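PDB 2R3S: uncharacterized protein from Nostoc punctiforme, which probably acts as a dimeric O-methyltransferase, moving a methyl group from S-adenosylmethionine to an oxygen of an unknown acceptor. Local coordinates for residues Lys24-Glu28 / Leu29-Thr33; Phe100-Pro104 / Met105-Gly109; Asn111-Thr114 / Ala115-Leu118; Ser199-Glu202 / Val203-Glu206; Glu251-Leu254 / Arg255-Thr259. All blocks are in the same frame, centred on the assembly; numbering follows the deposited sequence. Where two conformers were deposited one is given.

All five contacts are local. Interactions 1, 2 and 3 all touch the second subunit. Interaction 1, a helix end in the dimerisation domain, meets interaction 2 through Lys24 CB and Leu102 CD1, 3.6 Å apart, while 2 and 3 adjoin in sequence with centres about 15 Å apart. Across the dimer, interaction 3 of one chain packs on interaction 1 of the other. Interactions 4 and 5 lie on helices beside the Rossmann-like sheet, their centres about 24 Å apart. Helix 198-211 of interaction 4 follows strand 191-196, at the sheet end where methyltransferases of this fold usually bind their cofactor. Interactions 1 and 5 lie on opposite sides of the chain's centre, centres about 44 Å apart.

Interaction 1: residues Lys24-Glu28 / Leu29-Thr33; sequences KAAVE and LNVFT
Helix 17-28 ends in a Schellman motif, in which Asn30 turns the chain with a positive phi of 63° and the backbone of Asn30 and Val31 bonds back into the last turn at Val27 and Ala26. Val31 N reaches Ala26 O at 3.0 Å, in the carbonyl plane, whereas Asn30 N meets Val27 O from above its plane at 3.1 Å. Leu29 N still makes the ordinary helical bond to Ala25 O, 2.9 Å away. Asparagine suits the turn because it tolerates left-handed backbone angles well; its OD1 is occupied by Arg88 NE and its side chain does not cap the helix that follows.

Phe32 brings helix 31-35 back against the one just ended. Its CG lies beside the backbone N (chi1 -52°), which carries the ring toward Ala26, whose CB is 3.5 Å from CE2 in an oblique approach. Val27 CG2 comes to the ring's edge, near its plane, 4.2 Å from CE2. Alanine suits its place because its lone methyl lets the ring come this close. Val31 faces Met56 and Leu59 of helix 53-65. Leu29 lays CB and CG against Ala25 O, each at 3.3 Å, and packs on Val117 of the second subunit, while the extended Glu28 is hydrogen-bonded through OE1 to Thr114 OG1 of that subunit.

Three carbonyls of the last helical turn are thus satisfied by backbone amides, while Ala26, Val31 and Phe32 pack within this helix-turn-helix-related domain and Ala25, Val27, Glu28 and Leu29 face the second subunit.

Interaction 2: residues Phe100-Pro104 / Met105-Gly109; sequences FLLSP and MITNG
Between Phe100-Pro104 and Met105-Gly109 the chain leaves helix 98-101 at Leu102, extends at Ser103 (psi 135°), and starts helix 104-107, with the Ser103 carbonyl receiving the amides of Ile106 and Thr107. Thr107 N lies 2.9 Å from Ser103 O, in a nearly straight bond, and Ile106 N approaches the same oxygen at 2.8 Å from above the carbonyl plane. The side chain of Ser103 is the N-cap: with OG turned opposite its backbone N (chi1 173°), it accepts from Met105 N at 3.1 Å. Pro104 suits the first turn, where its lack of an N-H costs nothing, and its O takes the amide of Asn108.

Ile106 sits over one face of the Phe100 ring, CG1 being 3.7 Å above the plane and offset toward the rim, a CH-pi contact. Phe140 meets the same ring edge-to-face. A water bridges the segments, giving a hydrogen to Leu102 O at 2.7 Å and bonding to Thr107 OG1 at 2.6 Å, while Tyr17 of the second subunit packs on Ile106 and Thr107.

With an alanine at Ser103, the amide of Met105 would probably lose its capping acceptor and the helix start be less firmly fixed. One serine meets three amides, two by its carbonyl and one by its hydroxyl, while Phe100 and Ile106 pack together on Val136 of helix 136-143.

Interaction 3: residues Asn111-Thr114 / Ala115-Leu118; sequences NDLT and AAVL
Asp112 reaches forward to Ala115 as the N-cap of helix 113-119, the short helix whose sides lie against helix 282-294 and the second subunit. Its side chain can be followed outward. CB stands 3.9 Å from Ala115 CB, beginning a close run past that methyl. CG lies opposite the backbone N (chi1 -153°), and this turn of the side chain lays CG against the methyl, 3.6 Å from Ala115 CB. Of the two oxygens, OD2 passes 3.8 Å from Ala115 CB. OD1 takes the amide, with Ala115 N at 3.3 Å, approached from above the carboxylate plane. Aspartate fits a helix start, since its negative charge probably also interacts well with the positive end of the helix dipole, and alanine is small enough to let it in. Asp112 O adds a weak bond from Ala116 N.

Further along, backbone bonds continue the helix from Val117 N to Leu113 O and from Leu118 N to Thr114 O. Leu113 packs on Leu289 and Ala293, while Ala116 and Val117 pack on Leu292; Leu118 meets Gln50 of the second subunit. Beta-branched Val117, its CB directed back at the preceding turn, sets CG2 3.3 Å from Leu113 O.

Interaction 4: residues Ser199-Glu202 / Val203-Glu206; sequences SVLE and VAKE
Val203 begins the second segment by sending its amide back to Val200 O, 2.9 Å away and well above the carbonyl plane, a bond spanning three residues rather than four. Its CB and CG2 lie close to the same oxygen, and its side chain reaches Lys142 of helix 136-143. Ala204 N gives Val200 O a second, weak bond at 3.4 Å. The methyl of Ala204 sits 4.3 Å from Leu201 CD2, and the pair turns inward: Leu201 onto Thr219 and Ala221, Ala204 onto Tyr217. That is the inner side of the connecting helix in a beta-alpha-beta unit, strand 191-196, helix 198-211, strand 217-221, of the Rossmann-like fold, where a small residue and a branched one suit a helix lying close on its sheet.

Lys205 donates its amide to Leu201 O at 2.8 Å, and its aliphatic chain stays near that oxygen, with CD at 3.5 Å. Bends at chi2 and chi3 (70°) carry the lysine chain alongside Glu202, the two side chains pointing the same way. NZ bridges to Glu202 OE2 at 2.5 Å, from above the carboxylate plane; Glu202 has two conformers, so that unusually short distance is doubtful. Opposite charges three residues apart suit this exposed side of the helix. Glu206, last, bonds through its N to Glu202 O at 3.1 Å, while its bent side chain leads away, OE2 forming a salt bridge with Arg209.

Interaction 5: residues Glu251-Leu254 / Arg255-Thr259; sequences EQLL and RKIKT
The Arg255 guanidinium lies over the backbone of Glu251, whose O sits 3.8 Å above one face, near the centre of the group. In the plane, at its edge, a water accepts from NH2 at 3.2 Å and gives a hydrogen to Glu251 OE1, 2.9 Å away. The acid and the arginine are therefore joined through water. The route there needs a fold in the chain: Arg255 is bent at chi3 (-67°), which lays the group back along the preceding turn, NH2 ending 3.6 Å from Gln252 CA. Glu251 OE2 is held separately by Asn312.

The backbone is helical, with Arg255 N bonded to Glu251 O and Ile257 N to Leu253 O, and a weak bond from Lys256 N to Gln252 O. At the far end Arg255 O receives both Thr259 N and Thr259 OG1, from opposite faces of its plane.

The buried side carries aliphatic groups. Ile257 CD1 meets Leu253 CG at 4.0 Å, the two side chains crossing, and Leu254 CD2 at 4.2 Å. All three pack on Leu238 of strand 233-239. Lys256 stretches out instead to the carbonyls of Val227 and Ala224 and to the Tyr229 ring.

Leu253, Leu254 and Ile257 face the Rossmann-like sheet, while Glu251, Lys256 and Lys258 are tied to neighbouring parts of the fold; the opposite charges of Glu251 and Arg255, linked by a water and not in contact, probably still attract each other.

Interaction 1: residues Lys24-Glu28 / Leu29-Thr33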
loop_
_atom_site.group_PDB
_atom_site.type_symbol
_atom_site.label_atom_id
_atom_site.label_comp_id
_atom_site.label_asym_id
_atom_site.label_seq_id
_atom_site.Cartn_x
_atom_site.Cartn_y
_atom_site.Cartn_z
ATOM N N LYS A 24 -5.293 3.210 -8.620
ATOM C CA LYS A 24 -4.780 4.183 -9.568
ATOM C C LYS A 24 -5.131 3.780 -11.000
ATOM O O LYS A 24 -5.652 4.596 -11.761
ATOM C CB LYS A 24 -3.276 4.347 -9.390
ATOM C CG LYS A 24 -2.638 5.323 -10.346
ATOM C CD LYS A 24 -1.142 5.502 -10.062
ATOM C CE LYS A 24 -0.535 6.439 -11.083
ATOM N NZ LYS A 24 0.738 6.950 -10.648
ATOM N N ALA A 25 -4.872 2.530 -11.374
ATOM C CA ALA A 25 -5.236 2.053 -12.724
ATOM C C ALA A 25 -6.728 2.153 -12.993
ATOM O O ALA A 25 -7.137 2.608 -14.059
ATOM C CB ALA A 25 -4.740 0.603 -12.980
ATOM N N ALA A 26 -7.542 1.739 -12.026
ATOM C CA ALA A 26 -9.000 1.816 -12.171
ATOM C C ALA A 26 -9.448 3.251 -12.446
ATOM O O ALA A 26 -10.271 3.492 -13.321
ATOM C CB ALA A 26 -9.735 1.220 -10.912
ATOM N N VAL A 27 -8.895 4.210 -11.720
ATOM C CA VAL A 27 -9.295 5.604 -11.874
ATOM C C VAL A 27 -8.834 6.189 -13.205
ATOM O O VAL A 27 -9.617 6.849 -13.913
ATOM C CB VAL A 27 -8.794 6.490 -10.695
ATOM C CG1 VAL A 27 -8.950 7.947 -11.054
ATOM C CG2 VAL A 27 -9.578 6.164 -9.424
ATOM N N GLU A 28 -7.565 5.959 -13.528
ATOM C CA GLU A 28 -6.989 6.413 -14.779
ATOM C C GLU A 28 -7.712 5.825 -15.982
ATOM O O GLU A 28 -7.804 6.461 -17.000
ATOM C CB GLU A 28 -5.515 6.034 -14.874
ATOM C CG GLU A 28 -4.648 6.785 -13.929
ATOM C CD GLU A 28 -3.183 6.448 -14.043
ATOM O OE1 GLU A 28 -2.808 5.381 -14.567
ATOM O OE2 GLU A 28 -2.411 7.250 -13.532
ATOM N N LEU A 29 -8.229 4.612 -15.862
ATOM C CA LEU A 29 -8.910 3.967 -16.982
ATOM C C LEU A 29 -10.413 4.220 -16.994
ATOM O O LEU A 29 -11.101 3.767 -17.886
ATOM C CB LEU A 29 -8.630 2.464 -16.973
ATOM C CG LEU A 29 -7.192 2.056 -17.282
ATOM C CD1 LEU A 29 -7.027 0.542 -17.127
ATOM C CD2 LEU A 29 -6.820 2.506 -18.673
ATOM N N ASN A 30 -10.919 4.958 -16.014
ATOM C CA ASN A 30 -12.340 5.268 -15.910
ATOM C C ASN A 30 -13.233 4.042 -15.702
ATOM O O ASN A 30 -14.407 4.057 -16.053
ATOM C CB ASN A 30 -12.809 6.074 -17.116
ATOM C CG ASN A 30 -12.548 7.554 -16.969
ATOM O OD1 ASN A 30 -11.852 7.993 -16.052
ATOM N ND2 ASN A 30 -13.110 8.338 -17.891
ATOM N N VAL A 31 -12.703 3.005 -15.068
ATOM C CA VAL A 31 -13.446 1.765 -14.952
ATOM C C VAL A 31 -14.801 1.996 -14.281
ATOM O O VAL A 31 -15.815 1.477 -14.728
ATOM C CB VAL A 31 -12.672 0.696 -14.171
ATOM C CG1 VAL A 31 -13.539 -0.519 -14.005
ATOM C CG2 VAL A 31 -11.330 0.347 -14.873
ATOM N N PHE A 32 -14.813 2.760 -13.199
ATOM C CA PHE A 32 -16.052 2.957 -12.411
ATOM C C PHE A 32 -17.118 3.744 -13.169
ATOM O O PHE A 32 -18.297 3.496 -13.002
ATOM C CB PHE A 32 -15.732 3.688 -11.111
ATOM C CG PHE A 32 -14.644 3.058 -10.329
ATOM C CD1 PHE A 32 -14.864 1.866 -9.654
ATOM C CD2 PHE A 32 -13.379 3.634 -10.278
ATOM C CE1 PHE A 32 -13.829 1.260 -8.914
ATOM C CE2 PHE A 32 -12.351 3.041 -9.531
ATOM C CZ PHE A 32 -12.586 1.864 -8.848
ATOM N N THR A 33 -16.679 4.723 -13.966
ATOM C CA THR A 33 -17.547 5.517 -14.845
ATOM C C THR A 33 -18.195 4.662 -15.930
ATOM O O THR A 33 -19.347 4.904 -16.305
ATOM C CB THR A 33 -16.742 6.671 -15.480
ATOM O OG1 THR A 33 -16.195 7.488 -14.427
ATOM C CG2 THR A 33 -17.609 7.537 -16.405
#

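Interaction 2: residues Phe100-Pro104 / Met105-Gly109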
loop_
_atom_site.group_PDB
_atom_site.type_symbol
_atom_site.label_atom_id
_atom_site.label_comp_id
_atom_site.label_asym_id
_atom_site.label_seq_id
_atom_site.Cartn_x
_atom_site.Cartn_y
_atom_site.Cartn_z
ATOM N N PHE A 100 -2.834 14.567 -6.656
ATOM C CA PHE A 100 -1.993 14.951 -5.533
ATOM C C PHE A 100 -1.510 13.720 -4.758
ATOM O O PHE A 100 -0.296 13.538 -4.594
ATOM C CB PHE A 100 -2.736 15.918 -4.593
ATOM C CG PHE A 100 -1.985 16.191 -3.324
ATOM C CD1 PHE A 100 -0.923 17.084 -3.310
ATOM C CD2 PHE A 100 -2.301 15.533 -2.168
ATOM C CE1 PHE A 100 -0.197 17.303 -2.160
ATOM C CE2 PHE A 100 -1.572 15.737 -1.014
ATOM C CZ PHE A 100 -0.516 16.628 -1.011
ATOM N N LEU A 101 -2.450 12.866 -4.305
ATOM C CA LEU A 101 -2.130 11.826 -3.326
ATOM C C LEU A 101 -1.142 10.789 -3.847
ATOM O O LEU A 101 -0.349 10.253 -3.079
ATOM C CB LEU A 101 -3.393 11.151 -2.795
ATOM C CG LEU A 101 -4.320 12.009 -1.936
ATOM C CD1 LEU A 101 -5.597 11.230 -1.728
ATOM C CD2 LEU A 101 -3.654 12.369 -0.592
ATOM N N LEU A 102 -1.169 10.551 -5.160
ATOM C CA LEU A 102 -0.239 9.652 -5.817
ATOM C C LEU A 102 0.725 10.415 -6.727
ATOM O O LEU A 102 1.327 9.829 -7.594
ATOM C CB LEU A 102 -0.991 8.544 -6.613
ATOM C CG LEU A 102 -1.851 7.599 -5.755
ATOM C CD1 LEU A 102 -2.356 6.429 -6.548
ATOM C CD2 LEU A 102 -1.112 7.111 -4.496
ATOM N N SER A 103 0.903 11.708 -6.497
ATOM C CA SER A 103 1.979 12.453 -7.144
ATOM C C SER A 103 3.312 11.934 -6.672
ATOM O O SER A 103 3.510 11.713 -5.478
ATOM C CB SER A 103 1.939 13.943 -6.799
ATOM O OG SER A 103 3.093 14.583 -7.331
ATOM N N PRO A 104 4.253 11.734 -7.600
ATOM C CA PRO A 104 5.571 11.282 -7.142
ATOM C C PRO A 104 6.203 12.269 -6.182
ATOM O O PRO A 104 7.028 11.892 -5.376
ATOM C CB PRO A 104 6.386 11.135 -8.422
ATOM C CG PRO A 104 5.564 11.709 -9.536
ATOM C CD PRO A 104 4.144 11.838 -9.066
HETATM N N MSE A 105 5.773 13.519 -6.237
HETATM C CA MSE A 105 6.243 14.564 -5.343
HETATM C C MSE A 105 5.848 14.261 -3.892
HETATM O O MSE A 105 6.479 14.723 -2.958
HETATM C CB MSE A 105 5.679 15.918 -5.804
HETATM C CG MSE A 105 6.020 16.246 -7.272
HETATM SE SE MSE A 105 5.452 17.990 -7.932
HETATM C CE MSE A 105 3.732 17.506 -8.741
ATOM N N ILE A 106 4.795 13.471 -3.718
ATOM C CA ILE A 106 4.378 12.975 -2.395
ATOM C C ILE A 106 4.900 11.549 -2.145
ATOM O O ILE A 106 5.527 11.301 -1.126
ATOM C CB ILE A 106 2.844 13.034 -2.241
ATOM C CG1 ILE A 106 2.377 14.494 -2.253
ATOM C CG2 ILE A 106 2.405 12.362 -0.943
ATOM C CD1 ILE A 106 3.087 15.371 -1.140
ATOM N N THR A 107 4.664 10.627 -3.082
ATOM C CA THR A 107 4.987 9.204 -2.881
ATOM C C THR A 107 6.494 8.894 -2.788
ATOM O O THR A 107 6.876 7.918 -2.147
ATOM C CB THR A 107 4.361 8.277 -3.981
ATOM O OG1 THR A 107 4.996 8.528 -5.232
ATOM C CG2 THR A 107 2.835 8.466 -4.127
ATOM N N ASN A 108 7.337 9.711 -3.422
ATOM C CA ASN A 108 8.790 9.580 -3.315
ATOM C C ASN A 108 9.334 9.659 -1.890
ATOM O O ASN A 108 10.312 9.005 -1.614
ATOM C CB ASN A 108 9.526 10.634 -4.126
ATOM C CG ASN A 108 9.544 10.340 -5.601
ATOM O OD1 ASN A 108 9.127 9.270 -6.064
ATOM N ND2 ASN A 108 10.030 11.318 -6.364
ATOM N N GLY A 109 8.740 10.460 -1.007
ATOM C CA GLY A 109 9.144 10.442 0.407
ATOM C C GLY A 109 9.060 9.065 1.069
ATOM O O GLY A 109 9.819 8.747 1.982
HETATM O O HOH W 1 3.394 8.136 -7.214
#

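Interaction 3: residues Asn111-Thr114 / Ala115-Leu118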
loop_
_atom_site.group_PDB
_atom_site.type_symbol
_atom_site.label_atom_id
_atom_site.label_comp_id
_atom_site.label_asym_id
_atom_site.label_seq_id
_atom_site.Cartn_x
_atom_site.Cartn_y
_atom_site.Cartn_z
ATOM N N ASN A 111 9.505 6.181 -0.686
ATOM C CA ASN A 111 10.455 5.283 -1.309
ATOM C C ASN A 111 11.607 4.888 -0.377
ATOM O O ASN A 111 12.098 3.777 -0.473
ATOM C CB ASN A 111 11.053 5.893 -2.587
ATOM C CG ASN A 111 10.071 5.918 -3.772
ATOM O OD1 ASN A 111 9.009 5.287 -3.752
ATOM N ND2 ASN A 111 10.452 6.643 -4.826
ATOM N N ASP A 112 12.072 5.790 0.484
ATOM C CA ASP A 112 13.029 5.404 1.540
ATOM C C ASP A 112 12.631 6.014 2.869
ATOM O O ASP A 112 13.184 7.006 3.322
ATOM C CB ASP A 112 14.476 5.773 1.172
ATOM C CG ASP A 112 15.542 4.849 1.857
ATOM O OD1 ASP A 112 15.236 4.063 2.796
ATOM O OD2 ASP A 112 16.704 4.914 1.404
ATOM N N LEU A 113 11.641 5.393 3.481
ATOM C CA LEU A 113 11.177 5.773 4.786
ATOM C C LEU A 113 12.231 5.394 5.813
ATOM O O LEU A 113 12.357 6.071 6.828
ATOM C CB LEU A 113 9.837 5.104 5.060
ATOM C CG LEU A 113 8.902 5.643 6.120
ATOM C CD1 LEU A 113 8.620 7.133 5.939
ATOM C CD2 LEU A 113 7.616 4.811 6.061
ATOM N N THR A 114 13.025 4.357 5.536
ATOM C CA THR A 114 14.122 4.002 6.431
ATOM C C THR A 114 15.060 5.178 6.623
ATOM O O THR A 114 15.456 5.466 7.748
ATOM C CB THR A 114 14.928 2.800 5.953
ATOM O OG1 THR A 114 14.044 1.684 5.736
ATOM C CG2 THR A 114 15.979 2.425 7.004
ATOM N N ALA A 115 15.391 5.855 5.521
ATOM C CA ALA A 115 16.223 7.051 5.511
ATOM C C ALA A 115 15.628 8.151 6.371
ATOM O O ALA A 115 16.346 8.780 7.144
ATOM C CB ALA A 115 16.420 7.560 4.074
ATOM N N ALA A 116 14.331 8.405 6.212
ATOM C CA ALA A 116 13.637 9.398 7.035
ATOM C C ALA A 116 13.624 9.064 8.518
ATOM O O ALA A 116 13.759 9.949 9.364
ATOM C CB ALA A 116 12.179 9.616 6.530
ATOM N N VAL A 117 13.418 7.805 8.855
ATOM C CA VAL A 117 13.431 7.392 10.272
ATOM C C VAL A 117 14.829 7.573 10.843
ATOM O O VAL A 117 15.010 8.078 11.954
ATOM C CB VAL A 117 12.955 5.915 10.458
ATOM C CG1 VAL A 117 13.132 5.485 11.903
ATOM C CG2 VAL A 117 11.504 5.751 9.981
ATOM N N LEU A 118 15.834 7.219 10.056
ATOM C CA LEU A 118 17.222 7.362 10.486
ATOM C C LEU A 118 17.585 8.803 10.815
ATOM O O LEU A 118 18.190 9.068 11.847
ATOM C CB LEU A 118 18.180 6.825 9.413
ATOM C CG LEU A 118 18.471 5.335 9.471
ATOM C CD1 LEU A 118 19.313 4.927 8.244
ATOM C CD2 LEU A 118 19.204 4.940 10.785
#

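Interaction 4: residues Ser199-Glu202 / Val203-Glu206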
loop_
_atom_site.group_PDB
_atom_site.type_symbol
_atom_site.label_atom_id
_atom_site.label_comp_id
_atom_site.label_asym_id
_atom_site.label_seq_id
_atom_site.Cartn_x
_atom_site.Cartn_y
_atom_site.Cartn_z
ATOM N N SER A 199 1.690 30.880 -7.803
ATOM C CA SER A 199 1.058 29.908 -8.687
ATOM C C SER A 199 -0.120 29.191 -8.028
ATOM O O SER A 199 -1.030 28.721 -8.717
ATOM C CB SER A 199 2.082 28.890 -9.153
ATOM O OG SER A 199 2.604 28.134 -8.060
ATOM N N VAL A 200 -0.128 29.135 -6.694
ATOM C CA VAL A 200 -1.238 28.508 -5.968
ATOM C C VAL A 200 -2.419 29.454 -5.886
ATOM O O VAL A 200 -3.552 29.044 -6.100
ATOM C CB VAL A 200 -0.810 28.041 -4.558
ATOM C CG1 VAL A 200 -2.018 27.473 -3.787
ATOM C CG2 VAL A 200 0.351 27.022 -4.662
ATOM N N LEU A 201 -2.152 30.717 -5.594
ATOM C CA LEU A 201 -3.190 31.754 -5.569
ATOM C C LEU A 201 -3.939 31.940 -6.886
ATOM O O LEU A 201 -5.049 32.468 -6.884
ATOM C CB LEU A 201 -2.600 33.095 -5.139
ATOM C CG LEU A 201 -2.112 33.187 -3.705
ATOM C CD1 LEU A 201 -1.247 34.432 -3.550
ATOM C CD2 LEU A 201 -3.296 33.180 -2.739
ATOM N N GLU A 202 -3.345 31.524 -8.000
ATOM C CA GLU A 202 -4.076 31.516 -9.261
ATOM C C GLU A 202 -5.304 30.620 -9.152
ATOM O O GLU A 202 -6.378 30.989 -9.631
ATOM C CB GLU A 202 -3.169 31.096 -10.412
ATOM C CG GLU A 202 -2.117 32.153 -10.763
ATOM C CD GLU A 202 -2.730 33.521 -11.054
ATOM O OE1 GLU A 202 -3.768 33.597 -11.760
ATOM O OE2 GLU A 202 -2.175 34.521 -10.561
ATOM N N VAL A 203 -5.166 29.470 -8.473
ATOM C CA VAL A 203 -6.315 28.575 -8.233
ATOM C C VAL A 203 -7.369 29.237 -7.320
ATOM O O VAL A 203 -8.578 29.237 -7.628
ATOM C CB VAL A 203 -5.877 27.216 -7.615
ATOM C CG1 VAL A 203 -7.104 26.272 -7.465
ATOM C CG2 VAL A 203 -4.755 26.586 -8.448
ATOM N N ALA A 204 -6.895 29.774 -6.197
ATOM C CA ALA A 204 -7.728 30.490 -5.222
ATOM C C ALA A 204 -8.527 31.609 -5.864
ATOM O O ALA A 204 -9.728 31.781 -5.592
ATOM C CB ALA A 204 -6.843 31.045 -4.068
ATOM N N LYS A 205 -7.863 32.373 -6.723
ATOM C CA LYS A 205 -8.524 33.478 -7.430
ATOM C C LYS A 205 -9.599 32.950 -8.338
ATOM O O LYS A 205 -10.704 33.477 -8.381
ATOM C CB LYS A 205 -7.524 34.300 -8.258
ATOM C CG LYS A 205 -6.953 35.500 -7.530
ATOM C CD LYS A 205 -5.507 35.796 -7.944
ATOM C CE LYS A 205 -5.378 36.316 -9.357
ATOM N NZ LYS A 205 -3.959 36.166 -9.830
ATOM N N GLU A 206 -9.257 31.901 -9.075
ATOM C CA GLU A 206 -10.212 31.291 -9.968
ATOM C C GLU A 206 -11.421 30.766 -9.212
ATOM O O GLU A 206 -12.562 30.936 -9.660
ATOM C CB GLU A 206 -9.523 30.173 -10.760
ATOM C CG GLU A 206 -10.371 29.515 -11.878
ATOM C CD GLU A 206 -11.083 30.516 -12.812
ATOM O OE1 GLU A 206 -10.631 31.700 -12.962
ATOM O OE2 GLU A 206 -12.117 30.083 -13.387
#

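Interaction 5: residues Glu251-Leu254 / Arg255-Thr259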
loop_
_atom_site.group_PDB
_atom_site.type_symbol
_atom_site.label_atom_id
_atom_site.label_comp_id
_atom_site.label_asym_id
_atom_site.label_seq_id
_atom_site.Cartn_x
_atom_site.Cartn_y
_atom_site.Cartn_z
ATOM N N GLU A 251 5.350 28.824 16.256
ATOM C CA GLU A 251 5.287 29.890 17.262
ATOM C C GLU A 251 5.689 31.241 16.644
ATOM O O GLU A 251 4.983 32.219 16.821
ATOM C CB GLU A 251 6.120 29.511 18.503
ATOM C CG GLU A 251 5.396 28.440 19.355
ATOM C CD GLU A 251 6.132 27.993 20.609
ATOM O OE1 GLU A 251 7.336 28.294 20.754
ATOM O OE2 GLU A 251 5.483 27.315 21.443
ATOM N N GLN A 252 6.779 31.251 15.880
ATOM C CA GLN A 252 7.157 32.403 15.058
ATOM C C GLN A 252 5.963 32.897 14.247
ATOM O O GLN A 252 5.640 34.093 14.270
ATOM C CB GLN A 252 8.316 32.037 14.120
ATOM C CG GLN A 252 8.942 33.222 13.352
ATOM C CD GLN A 252 9.928 32.774 12.270
ATOM O OE1 GLN A 252 9.797 33.148 11.106
ATOM N NE2 GLN A 252 10.917 31.963 12.654
ATOM N N LEU A 253 5.266 31.969 13.587
ATOM C CA LEU A 253 4.117 32.330 12.772
ATOM C C LEU A 253 2.970 32.864 13.620
ATOM O O LEU A 253 2.358 33.854 13.252
ATOM C CB LEU A 253 3.648 31.156 11.893
ATOM C CG LEU A 253 2.604 31.495 10.806
ATOM C CD1 LEU A 253 3.232 32.218 9.560
ATOM C CD2 LEU A 253 1.825 30.230 10.408
ATOM N N LEU A 254 2.682 32.229 14.754
ATOM C CA LEU A 254 1.542 32.639 15.581
ATOM C C LEU A 254 1.742 34.041 16.214
ATOM O O LEU A 254 0.759 34.755 16.472
ATOM C CB LEU A 254 1.207 31.572 16.660
ATOM C CG LEU A 254 0.733 30.167 16.181
ATOM C CD1 LEU A 254 0.480 29.243 17.355
ATOM C CD2 LEU A 254 -0.493 30.223 15.312
ATOM N N ARG A 255 3.001 34.426 16.441
ATOM C CA ARG A 255 3.326 35.784 16.957
ATOM C C ARG A 255 3.064 36.852 15.892
ATOM O O ARG A 255 2.439 37.878 16.168
ATOM C CB ARG A 255 4.775 35.862 17.464
ATOM C CG ARG A 255 4.982 35.313 18.910
ATOM C CD ARG A 255 6.446 35.485 19.409
ATOM N NE ARG A 255 7.399 34.648 18.669
ATOM C CZ ARG A 255 7.864 33.460 19.074
ATOM N NH1 ARG A 255 7.495 32.918 20.244
ATOM N NH2 ARG A 255 8.717 32.806 18.293
ATOM N N LYS A 256 3.500 36.580 14.670
ATOM C CA LYS A 256 3.212 37.425 13.514
ATOM C C LYS A 256 1.704 37.576 13.318
ATOM O O LYS A 256 1.174 38.668 13.117
ATOM C CB LYS A 256 3.862 36.808 12.284
ATOM C CG LYS A 256 3.707 37.591 11.003
ATOM C CD LYS A 256 4.536 36.963 9.901
ATOM C CE LYS A 256 4.477 37.796 8.614
ATOM N NZ LYS A 256 5.437 37.322 7.616
ATOM N N ILE A 257 0.995 36.474 13.411
ATOM C CA ILE A 257 -0.445 36.512 13.279
ATOM C C ILE A 257 -1.039 37.390 14.369
ATOM O O ILE A 257 -1.999 38.135 14.112
ATOM C CB ILE A 257 -1.051 35.088 13.325
ATOM C CG1 ILE A 257 -0.678 34.330 12.038
ATOM C CG2 ILE A 257 -2.556 35.157 13.513
ATOM C CD1 ILE A 257 -1.007 32.861 12.024
ATOM N N LYS A 258 -0.492 37.305 15.585
ATOM C CA LYS A 258 -1.069 38.046 16.722
ATOM C C LYS A 258 -1.012 39.556 16.478
ATOM O O LYS A 258 -1.991 40.258 16.683
ATOM C CB LYS A 258 -0.378 37.717 18.047
ATOM C CG LYS A 258 -1.214 38.183 19.232
ATOM C CD LYS A 258 -0.471 38.201 20.545
ATOM C CE LYS A 258 -1.411 38.714 21.647
ATOM N NZ LYS A 258 -0.691 38.997 22.913
ATOM N N THR A 259 0.138 40.028 16.025
ATOM C CA THR A 259 0.318 41.428 15.653
ATOM C C THR A 259 -0.749 41.912 14.654
ATOM O O THR A 259 -1.306 42.989 14.806
ATOM C CB THR A 259 1.684 41.632 15.032
ATOM O OG1 THR A 259 2.700 41.130 15.924
ATOM C CG2 THR A 259 1.892 43.097 14.732
HETATM O O HOH W 2 9.401 30.053 19.879
#